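Local coordinates for protein metallo-beta-lactamase (Serratia marcescens, PDB 6K4X) that hydrolyses the amide bond of beta-lactam antibiotics with two zinc ions, as a subclass B3 metallo-beta-lactamase, at residues V99-L102 and S107-S110. Numbering follows the deposited sequence. Where two conformers were deposited one is given.
Sequences VDTL and SPKS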
loop_
_atom_site.group_PDB
_atom_site.type_symbol
_atom_site.label_atom_id
_atom_site.label_comp_id
_atom_site.label_asym_id
_atom_site.label_seq_id
_atom_site.Cartn_x
_atom_site.Cartn_y
_atom_site.Cartn_z
ATOM N N VAL A 99 -10.741 -8.064 5.376
ATOM C CA VAL A 99 -10.839 -9.353 4.679
ATOM C C VAL A 99 -12.163 -9.462 3.914
ATOM O O VAL A 99 -12.180 -9.846 2.736
ATOM C CB VAL A 99 -10.623 -10.519 5.667
ATOM C CG1 VAL A 99 -11.053 -11.857 5.066
ATOM C CG2 VAL A 99 -9.179 -10.584 6.140
ATOM N N ASP A 100 -13.279 -9.160 4.580
ATOM C CA ASP A 100 -14.558 -9.353 3.952
ATOM C C ASP A 100 -14.715 -8.422 2.737
ATOM O O ASP A 100 -15.289 -8.800 1.722
ATOM C CB ASP A 100 -15.664 -9.152 4.980
ATOM C CG ASP A 100 -16.984 -9.684 4.484
ATOM O OD1 ASP A 100 -17.037 -10.881 4.174
ATOM O OD2 ASP A 100 -17.918 -8.888 4.397
ATOM N N THR A 101 -14.172 -7.208 2.845
ATOM C CA THR A 101 -14.241 -6.272 1.762
ATOM C C THR A 101 -13.460 -6.801 0.559
ATOM O O THR A 101 -13.903 -6.705 -0.594
ATOM C CB THR A 101 -13.678 -4.906 2.134
ATOM O OG1 THR A 101 -14.355 -4.433 3.299
ATOM C CG2 THR A 101 -13.839 -3.928 0.998
ATOM N N LEU A 102 -12.276 -7.366 0.794
ATOM C CA LEU A 102 -11.502 -7.897 -0.327
ATOM C C LEU A 102 -12.201 -9.106 -0.959
ATOM O O LEU A 102 -12.084 -9.331 -2.167
ATOM C CB LEU A 102 -10.100 -8.294 0.128
ATOM C CG LEU A 102 -9.190 -7.126 0.515
ATOM C CD1 LEU A 102 -7.876 -7.645 1.055
ATOM C CD2 LEU A 102 -8.945 -6.169 -0.645
ATOM N N SER A 107 -17.160 -2.236 0.177
ATOM C CA SER A 107 -16.767 -1.639 1.442
ATOM C C SER A 107 -17.981 -1.459 2.349
ATOM O O SER A 107 -19.066 -1.123 1.875
ATOM C CB SER A 107 -16.086 -0.307 1.241
ATOM O OG SER A 107 -14.791 -0.438 0.682
ATOM N N PRO A 108 -17.823 -1.639 3.671
ATOM C CA PRO A 108 -18.931 -1.591 4.614
ATOM C C PRO A 108 -19.219 -0.180 5.114
ATOM O O PRO A 108 -18.443 0.757 4.913
ATOM C CB PRO A 108 -18.399 -2.433 5.779
ATOM C CG PRO A 108 -16.918 -2.149 5.782
ATOM C CD PRO A 108 -16.564 -2.041 4.311
ATOM N N LYS A 109 -20.325 -0.082 5.865
ATOM C CA LYS A 109 -20.869 1.214 6.261
ATOM C C LYS A 109 -19.969 1.916 7.278
ATOM O O LYS A 109 -20.041 3.153 7.450
ATOM C CB LYS A 109 -22.300 1.056 6.771
ATOM C CG LYS A 109 -22.458 0.205 8.012
ATOM C CD LYS A 109 -23.914 0.056 8.381
ATOM C CE LYS A 109 -24.136 -0.873 9.552
ATOM N NZ LYS A 109 -25.589 -0.998 9.825
ATOM N N SER A 110 -19.047 1.212 7.915
ATOM C CA SER A 110 -18.082 1.835 8.816
ATOM C C SER A 110 -17.091 2.721 8.055
ATOM O O SER A 110 -16.422 3.541 8.659
ATOM C CB SER A 110 -17.323 0.794 9.610
ATOM O OG SER A 110 -16.756 -0.172 8.743
#
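T101 meets S107 and P108 where the chain turns back past the short helix 99-104 of the metallo-beta-lactamase fold. Segment 99-102 is helical, and segment 107-110 is an irregular loop. The backbones come closest at T101 and S107, with the T101 CA and S107 CA atoms 5.3 Å apart. S107 has an extended backbone, and from P108 on, the loop leads away from the helix. No hydrogen bond joins the two segments, so the contact is van der Waals packing. T101 supplies the whole helix side of it. Its CB points at the loop, and the two branches of the side chain divide the work. The methyl CG2 lies anti to the backbone N and packs against S107, with T101 CG2 3.7 Å from S107 CA. The S107 CB points away from the helix, yet its hydroxyl still reaches the same methyl, with S107 OG 3.6 Å from T101 CG2. S107 and T101 are both buried; P108 is exposed. T101 also touches S73, and S107 touches L117. The S107 side chain lies about 4 Å from that of H74, a zinc ligand, so this packing borders the metal site without joining it. On the second branch, the T101 side chain lies roughly perpendicular to that of P108, and T101 OG1 sits 3.4 Å from the ring carbon P108 CD.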